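Local coordinates for PR domain zinc finger protein 2 (Homo sapiens, PDB 2QPW) that uses S-adenosyl-L-methionine to methylate histone H3, the catalytic PR (SET-related) domain being the part captured here, at residues A[22-27]-A[31-36]; A[79-82]-A[88-91]; A[92-95]-A[101-104]. All coordinates share one frame; numbering follows the deposited sequence.

Overall arrangement
The three contacts follow the chain in order through the PR domain, a variant of the SET fold. Interaction 1 packs the N-terminal helix 21-25 and the turn after it on strand 31-35; interaction 2 lies in the hairpin of strands 76-81 and 85-90; interaction 3 folds back the loop that leaves this hairpin. Interactions 2 and 3 meet where Arg-101 NE lies 2.8 Å from Ala-91 O, their centres about 15 Å apart. Interactions 1 and 3, with centres about 11 Å apart, also touch, Val-23 CG1 lying 4.0 Å from Tyr-102 CE2. Interactions 1 and 2 do not touch, their nearest atoms being about 9 Å apart; interaction 3 touches both and links them.

Interaction 1. Residues A[22-27]-A[31-36]; sequences HVLRGL and VRLFPS
Leu-27 sets one methyl against the start of strand 31-35, and most of the packing gathers round that carbon. Its CD2 lies 3.6 Å from Arg-32 CA and 3.7 Å from Val-31 O, so it rests on the backbone itself as much as on side chains. With CG anti to the carbonyl carbon of Leu-27 (chi1 -78°), the isobutyl group is directed at the strand. On one flank CD2 meets Val-31 CG2 at 4.1 Å, the two side chains crossing at a slant; on another it reaches Leu-33 CG at 3.9 Å. A branched, flexible leucine suits a place where one carbon must fit among strand backbone and two apolar neighbours.

Towards the helix the contact thins. Leu-24 offers a single touch, CD2 to Leu-33 CD1 at 3.7 Å, and is itself exposed, whereas Leu-33 is buried. The CB of Arg-32 leaves the strand away from the turn, as expected between Val-31 and Leu-33, and this charged residue is exposed. Leu-33 also packs on Ile-43 and Val-45 of the adjoining strand, and Leu-27 on Trp-99. The whole is a short helix and turn laid against the Leu-33 face of a two-stranded antiparallel sheet, 31-35 with 43-47, near the N-terminus of this chain of the PR (SET-type) domain.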
loop_
_atom_site.group_PDB
_atom_site.type_symbol
_atom_site.label_atom_id
_atom_site.label_comp_id
_atom_site.label_asym_id
_atom_site.label_seq_id
_atom_site.Cartn_x
_atom_site.Cartn_y
_atom_site.Cartn_z
ATOM N N HIS A 22 -3.205 -12.487 -11.999
ATOM C CA HIS A 22 -2.346 -13.138 -11.007
ATOM C C HIS A 22 -2.270 -12.369 -9.691
ATOM O O HIS A 22 -2.027 -12.969 -8.625
ATOM C CB HIS A 22 -0.915 -13.435 -11.545
ATOM C CG HIS A 22 -0.071 -12.214 -11.738
ATOM N ND1 HIS A 22 -0.140 -11.428 -12.867
ATOM C CD2 HIS A 22 0.877 -11.653 -10.945
ATOM C CE1 HIS A 22 0.717 -10.431 -12.762
ATOM N NE2 HIS A 22 1.351 -10.547 -11.608
ATOM N N VAL A 23 -2.530 -11.061 -9.744
ATOM C CA VAL A 23 -2.562 -10.277 -8.499
ATOM C C VAL A 23 -3.781 -10.630 -7.629
ATOM O O VAL A 23 -3.664 -10.852 -6.398
ATOM C CB VAL A 23 -2.436 -8.765 -8.825
ATOM C CG1 VAL A 23 -2.709 -7.937 -7.596
ATOM C CG2 VAL A 23 -1.013 -8.502 -9.389
ATOM N N LEU A 24 -4.944 -10.758 -8.274
ATOM C CA LEU A 24 -6.171 -11.225 -7.573
ATOM C C LEU A 24 -6.059 -12.614 -6.949
ATOM O O LEU A 24 -6.598 -12.862 -5.845
ATOM C CB LEU A 24 -7.391 -11.180 -8.512
ATOM C CG LEU A 24 -7.975 -9.835 -8.925
ATOM C CD1 LEU A 24 -8.971 -10.067 -10.075
ATOM C CD2 LEU A 24 -8.674 -9.148 -7.783
ATOM N N ARG A 25 -5.339 -13.526 -7.623
ATOM C CA ARG A 25 -5.214 -14.907 -7.113
ATOM C C ARG A 25 -4.332 -15.013 -5.893
ATOM O O ARG A 25 -4.360 -16.016 -5.156
ATOM C CB ARG A 25 -4.692 -15.873 -8.197
ATOM C CG ARG A 25 -5.582 -16.006 -9.419
ATOM C CD ARG A 25 -5.155 -17.273 -10.249
ATOM N NE ARG A 25 -3.756 -17.173 -10.655
ATOM C CZ ARG A 25 -3.312 -16.748 -11.844
ATOM N NH1 ARG A 25 -4.146 -16.395 -12.811
ATOM N NH2 ARG A 25 -2.001 -16.662 -12.039
ATOM N N GLY A 26 -3.508 -13.980 -5.684
ATOM C CA GLY A 26 -2.543 -13.979 -4.617
ATOM C C GLY A 26 -2.931 -13.487 -3.231
ATOM O O GLY A 26 -2.106 -13.581 -2.324
ATOM N N LEU A 27 -4.159 -12.963 -3.047
ATOM C CA LEU A 27 -4.559 -12.368 -1.765
ATOM C C LEU A 27 -4.765 -13.456 -0.680
ATOM O O LEU A 27 -5.231 -14.580 -0.996
ATOM C CB LEU A 27 -5.889 -11.590 -1.939
ATOM C CG LEU A 27 -5.998 -10.189 -2.572
ATOM C CD1 LEU A 27 -5.560 -10.170 -4.029
ATOM C CD2 LEU A 27 -7.414 -9.656 -2.439
ATOM N N VAL A 31 -8.208 -10.310 3.407
ATOM C CA VAL A 31 -8.374 -9.092 2.603
ATOM C C VAL A 31 -9.057 -9.320 1.247
ATOM O O VAL A 31 -9.082 -10.469 0.725
ATOM C CB VAL A 31 -6.982 -8.341 2.367
ATOM C CG1 VAL A 31 -6.290 -8.094 3.713
ATOM C CG2 VAL A 31 -6.070 -9.133 1.422
ATOM N N ARG A 32 -9.613 -8.240 0.684
ATOM C CA ARG A 32 -10.171 -8.263 -0.689
ATOM C C ARG A 32 -9.878 -6.936 -1.373
ATOM O O ARG A 32 -9.681 -5.913 -0.692
ATOM C CB ARG A 32 -11.706 -8.485 -0.660
ATOM C CG ARG A 32 -12.522 -7.300 -0.125
ATOM C CD ARG A 32 -14.040 -7.483 -0.428
ATOM N NE ARG A 32 -14.586 -8.624 0.322
ATOM C CZ ARG A 32 -14.884 -9.815 -0.209
ATOM N NH1 ARG A 32 -14.716 -10.047 -1.514
ATOM N NH2 ARG A 32 -15.360 -10.778 0.564
ATOM N N LEU A 33 -9.864 -6.939 -2.710
ATOM C CA LEU A 33 -9.749 -5.682 -3.493
ATOM C C LEU A 33 -11.127 -5.100 -3.821
ATOM O O LEU A 33 -12.047 -5.852 -4.212
ATOM C CB LEU A 33 -8.972 -5.937 -4.805
ATOM C CG LEU A 33 -7.545 -6.490 -4.665
ATOM C CD1 LEU A 33 -6.867 -6.422 -6.033
ATOM C CD2 LEU A 33 -6.724 -5.688 -3.656
ATOM N N PHE A 34 -11.278 -3.778 -3.680
ATOM C CA PHE A 34 -12.565 -3.114 -3.871
ATOM C C PHE A 34 -12.287 -1.625 -3.959
ATOM O O PHE A 34 -11.333 -1.157 -3.327
ATOM C CB PHE A 34 -13.528 -3.422 -2.682
ATOM C CG PHE A 34 -14.981 -3.191 -3.012
ATOM C CD1 PHE A 34 -15.656 -4.053 -3.869
ATOM C CD2 PHE A 34 -15.639 -2.070 -2.529
ATOM C CE1 PHE A 34 -16.973 -3.818 -4.217
ATOM C CE2 PHE A 34 -16.978 -1.835 -2.859
ATOM C CZ PHE A 34 -17.630 -2.707 -3.710
ATOM N N PRO A 35 -13.088 -0.853 -4.761
ATOM C CA PRO A 35 -12.835 0.608 -4.811
ATOM C C PRO A 35 -12.513 1.282 -3.448
ATOM O O PRO A 35 -13.180 0.988 -2.433
ATOM C CB PRO A 35 -14.140 1.153 -5.432
ATOM C CG PRO A 35 -14.555 0.076 -6.365
ATOM C CD PRO A 35 -14.178 -1.245 -5.685
ATOM N N SER A 36 -11.497 2.152 -3.411
ATOM C CA SER A 36 -11.067 2.812 -2.167
ATOM C C SER A 36 -12.121 3.831 -1.729
ATOM O O SER A 36 -12.730 4.436 -2.586
ATOM C CB SER A 36 -9.759 3.577 -2.399
ATOM O OG SER A 36 -9.325 4.179 -1.182
#

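Interaction 2. Residues A[79-82]-A[88-91]; sequences VYYP and CIDA
With chi1 at -55° and chi2 at -54°, Ile-89 swings CG1 away from its own carbonyl carbon and bends CD1 back, which sends the longer branch towards Val-79 and Tyr-81. Tyr-81 has a matching first torsion of -65° that lays its ring back along the strand, bringing its hydroxyl end to the isoleucine. The two side chains cross at about a right angle: CD1 of Ile-89 lies 3.5 Å from Tyr-81 OH and 4.0 Å from Tyr-81 CE2. CG1 of Ile-89 meets Val-79 CG2 at 3.9 Å, so each carbon of the branch has its own partner.

These strands, 76-81 and 85-90, form an antiparallel beta hairpin within a three-stranded sheet of the PR domain, and strand 63-65 lies along the far side of 85-90. The backbone bonds of Val-79 go to Met-87 and those of Ile-89 to Trp-77, which makes the Val-79 to Ile-89 contact a diagonal one. Two beta-branched residues suit this buried site, where stiff, compact side chains pack well on an extended backbone. Tyr-81, partly exposed, adds a broad apolar ring that also makes a cation-pi contact with Lys-64.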
loop_
_atom_site.group_PDB
_atom_site.type_symbol
_atom_site.label_atom_id
_atom_site.label_comp_id
_atom_site.label_asym_id
_atom_site.label_seq_id
_atom_site.Cartn_x
_atom_site.Cartn_y
_atom_site.Cartn_z
ATOM N N VAL A 79 14.735 1.262 -0.744
ATOM C CA VAL A 79 15.421 0.203 -0.005
ATOM C C VAL A 79 16.877 0.227 -0.447
ATOM O O VAL A 79 17.145 0.363 -1.633
ATOM C CB VAL A 79 14.839 -1.213 -0.338
ATOM C CG1 VAL A 79 15.658 -2.305 0.347
ATOM C CG2 VAL A 79 13.331 -1.283 0.104
ATOM N N TYR A 80 17.787 0.105 0.507
ATOM C CA TYR A 80 19.242 0.165 0.241
ATOM C C TYR A 80 19.770 -1.216 -0.093
ATOM O O TYR A 80 19.488 -2.186 0.642
ATOM C CB TYR A 80 19.977 0.667 1.499
ATOM C CG TYR A 80 21.496 0.673 1.375
ATOM C CD1 TYR A 80 22.134 1.679 0.656
ATOM C CD2 TYR A 80 22.273 -0.345 1.941
ATOM C CE1 TYR A 80 23.528 1.701 0.502
ATOM C CE2 TYR A 80 23.706 -0.327 1.808
ATOM C CZ TYR A 80 24.304 0.699 1.091
ATOM O OH TYR A 80 25.691 0.741 0.944
ATOM N N TYR A 81 20.587 -1.288 -1.154
ATOM C CA TYR A 81 21.294 -2.539 -1.523
ATOM C C TYR A 81 22.816 -2.330 -1.508
ATOM O O TYR A 81 23.325 -1.528 -2.276
ATOM C CB TYR A 81 20.835 -3.026 -2.914
ATOM C CG TYR A 81 19.368 -3.421 -2.874
ATOM C CD1 TYR A 81 18.982 -4.727 -2.601
ATOM C CD2 TYR A 81 18.369 -2.446 -3.046
ATOM C CE1 TYR A 81 17.611 -5.074 -2.505
ATOM C CE2 TYR A 81 17.020 -2.767 -2.939
ATOM C CZ TYR A 81 16.636 -4.087 -2.683
ATOM O OH TYR A 81 15.253 -4.402 -2.585
ATOM N N PRO A 82 23.532 -3.075 -0.664
ATOM C CA PRO A 82 25.005 -2.867 -0.534
ATOM C C PRO A 82 25.715 -2.930 -1.880
ATOM O O PRO A 82 25.490 -3.879 -2.645
ATOM C CB PRO A 82 25.450 -4.072 0.292
ATOM C CG PRO A 82 24.245 -4.514 1.017
ATOM C CD PRO A 82 23.041 -4.136 0.226
ATOM N N CYS A 88 14.764 2.597 -5.709
ATOM C CA CYS A 88 13.295 2.656 -5.578
ATOM C C CYS A 88 12.742 1.316 -6.039
ATOM O O CYS A 88 13.188 0.776 -7.069
ATOM C CB CYS A 88 12.711 3.763 -6.459
ATOM S SG CYS A 88 13.241 5.404 -5.966
ATOM N N ILE A 89 11.776 0.781 -5.286
ATOM C CA ILE A 89 11.080 -0.477 -5.624
ATOM C C ILE A 89 9.706 -0.032 -6.165
ATOM O O ILE A 89 8.855 0.409 -5.373
ATOM C CB ILE A 89 10.940 -1.330 -4.348
ATOM C CG1 ILE A 89 12.319 -1.573 -3.685
ATOM C CG2 ILE A 89 10.228 -2.668 -4.650
ATOM C CD1 ILE A 89 13.432 -2.197 -4.643
ATOM N N ASP A 90 9.543 -0.077 -7.488
ATOM C CA ASP A 90 8.478 0.665 -8.174
ATOM C C ASP A 90 7.397 -0.280 -8.722
ATOM O O ASP A 90 7.668 -1.092 -9.625
ATOM C CB ASP A 90 9.068 1.472 -9.348
ATOM C CG ASP A 90 8.047 2.391 -10.003
ATOM O OD1 ASP A 90 6.954 2.605 -9.424
ATOM O OD2 ASP A 90 8.361 2.937 -11.093
ATOM N N ALA A 91 6.190 -0.170 -8.163
ATOM C CA ALA A 91 5.039 -0.975 -8.582
ATOM C C ALA A 91 4.000 -0.113 -9.309
ATOM O O ALA A 91 2.827 -0.497 -9.410
ATOM C CB ALA A 91 4.397 -1.708 -7.370
#

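Interaction 3. Residues A[92-95]-A[101-104]; sequences TDPE and RYVN
Arg-101 NH2 donates to the backbone O of Thr-92 at 2.9 Å, with an N-H...O angle of 158° that makes the bond fairly straight. The carbonyl comes to the edge of the guanidinium, a little out of its plane, while the donor is tilted 30° from the plane of the carbonyl. An arm extended from CG to NE carries the group that far, beginning with CG opposite the backbone N (chi1 175°). NE is held by the backbone O of Ala-91, and NH1 forms a salt bridge with Glu-14, so all three nitrogens of the arginine have partners. The salt bridge probably helps to offset the charge of this buried guanidinium, and the bonds to two backbone carbonyls hold its orientation. Few residues but arginine could link two successive carbonyls and a carboxylate.

Both segments belong to the loop between strands 85-90 and 104-119 of the SET-type fold, and the arginine ties residues near the start of the loop to residues near its end. CB of Pro-94 lies over one face of the guanidinium, offset toward its rim, and is also 3.8 Å from Arg-101 CD. That same CB meets Tyr-102 OH at 3.4 Å, the proline crossing the tyrosine at a slant. Proline gives a rigid apolar surface here and opens a short 3-10 segment. Just before it, Asp-93 OD1 accepts a hydrogen bond from Glu-95 N at 3.1 Å, an Asx turn, the donor arriving from above the carboxylate plane. Thr-92 directs OG1 to Asp-90 and Asn-72, while the ring of Tyr-102 packs on Val-23, Ile-43 and Val-45.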
loop_
_atom_site.group_PDB
_atom_site.type_symbol
_atom_site.label_atom_id
_atom_site.label_comp_id
_atom_site.label_asym_id
_atom_site.label_seq_id
_atom_site.Cartn_x
_atom_site.Cartn_y
_atom_site.Cartn_z
ATOM N N THR A 92 4.413 1.051 -9.818
ATOM C CA THR A 92 3.509 1.895 -10.633
ATOM C C THR A 92 2.795 1.070 -11.733
ATOM O O THR A 92 1.574 1.205 -11.925
ATOM C CB THR A 92 4.236 3.157 -11.236
ATOM O OG1 THR A 92 4.772 3.956 -10.175
ATOM C CG2 THR A 92 3.275 4.012 -12.019
ATOM N N ASP A 93 3.560 0.202 -12.413
ATOM C CA ASP A 93 3.014 -0.795 -13.357
ATOM C C ASP A 93 2.571 -2.024 -12.534
ATOM O O ASP A 93 3.393 -2.719 -11.950
ATOM C CB ASP A 93 4.109 -1.189 -14.374
ATOM C CG ASP A 93 3.652 -2.259 -15.365
ATOM O OD1 ASP A 93 2.518 -2.789 -15.215
ATOM O OD2 ASP A 93 4.469 -2.579 -16.281
ATOM N N PRO A 94 1.256 -2.285 -12.461
ATOM C CA PRO A 94 0.833 -3.364 -11.540
ATOM C C PRO A 94 1.286 -4.791 -11.924
ATOM O O PRO A 94 1.318 -5.673 -11.061
ATOM C CB PRO A 94 -0.693 -3.287 -11.567
ATOM C CG PRO A 94 -1.046 -2.636 -12.838
ATOM C CD PRO A 94 0.122 -1.684 -13.191
ATOM N N GLU A 95 1.645 -4.998 -13.187
ATOM C CA GLU A 95 2.286 -6.249 -13.623
ATOM C C GLU A 95 3.625 -6.542 -12.945
ATOM O O GLU A 95 4.110 -7.682 -12.988
ATOM C CB GLU A 95 2.478 -6.236 -15.156
ATOM C CG GLU A 95 1.144 -6.216 -15.937
ATOM C CD GLU A 95 0.466 -7.605 -16.086
ATOM O OE1 GLU A 95 0.977 -8.642 -15.607
ATOM O OE2 GLU A 95 -0.614 -7.642 -16.717
ATOM N N ARG A 101 0.480 -3.221 -3.556
ATOM C CA ARG A 101 0.413 -1.988 -4.388
ATOM C C ARG A 101 -0.903 -1.193 -4.217
ATOM O O ARG A 101 -0.940 0.068 -4.235
ATOM C CB ARG A 101 0.544 -2.371 -5.870
ATOM C CG ARG A 101 0.367 -1.152 -6.830
ATOM C CD ARG A 101 0.104 -1.548 -8.239
ATOM N NE ARG A 101 0.071 -0.403 -9.147
ATOM C CZ ARG A 101 -1.006 0.309 -9.479
ATOM N NH1 ARG A 101 -2.224 0.042 -8.988
ATOM N NH2 ARG A 101 -0.868 1.279 -10.361
ATOM N N TYR A 102 -1.988 -1.935 -4.069
ATOM C CA TYR A 102 -3.345 -1.354 -3.996
ATOM C C TYR A 102 -3.729 -0.787 -2.615
ATOM O O TYR A 102 -4.798 -0.156 -2.486
ATOM C CB TYR A 102 -4.359 -2.406 -4.469
ATOM C CG TYR A 102 -4.196 -2.721 -5.939
ATOM C CD1 TYR A 102 -4.850 -1.952 -6.898
ATOM C CD2 TYR A 102 -3.341 -3.766 -6.384
ATOM C CE1 TYR A 102 -4.694 -2.196 -8.278
ATOM C CE2 TYR A 102 -3.159 -4.009 -7.764
ATOM C CZ TYR A 102 -3.856 -3.242 -8.694
ATOM O OH TYR A 102 -3.720 -3.460 -10.035
ATOM N N VAL A 103 -2.901 -1.016 -1.579
ATOM C CA VAL A 103 -3.143 -0.388 -0.247
ATOM C C VAL A 103 -2.916 1.135 -0.346
ATOM O O VAL A 103 -1.772 1.620 -0.591
ATOM C CB VAL A 103 -2.225 -0.990 0.842
ATOM C CG1 VAL A 103 -2.370 -0.257 2.197
ATOM C CG2 VAL A 103 -2.455 -2.516 0.977
ATOM N N ASN A 104 -3.997 1.893 -0.191
ATOM C CA ASN A 104 -3.908 3.345 -0.266
ATOM C C ASN A 104 -3.209 3.961 0.953
ATOM O O ASN A 104 -3.099 3.331 1.999
ATOM C CB ASN A 104 -5.310 3.954 -0.460
ATOM C CG ASN A 104 -5.285 5.287 -1.212
ATOM O OD1 ASN A 104 -4.214 5.820 -1.554
ATOM N ND2 ASN A 104 -6.482 5.851 -1.454
#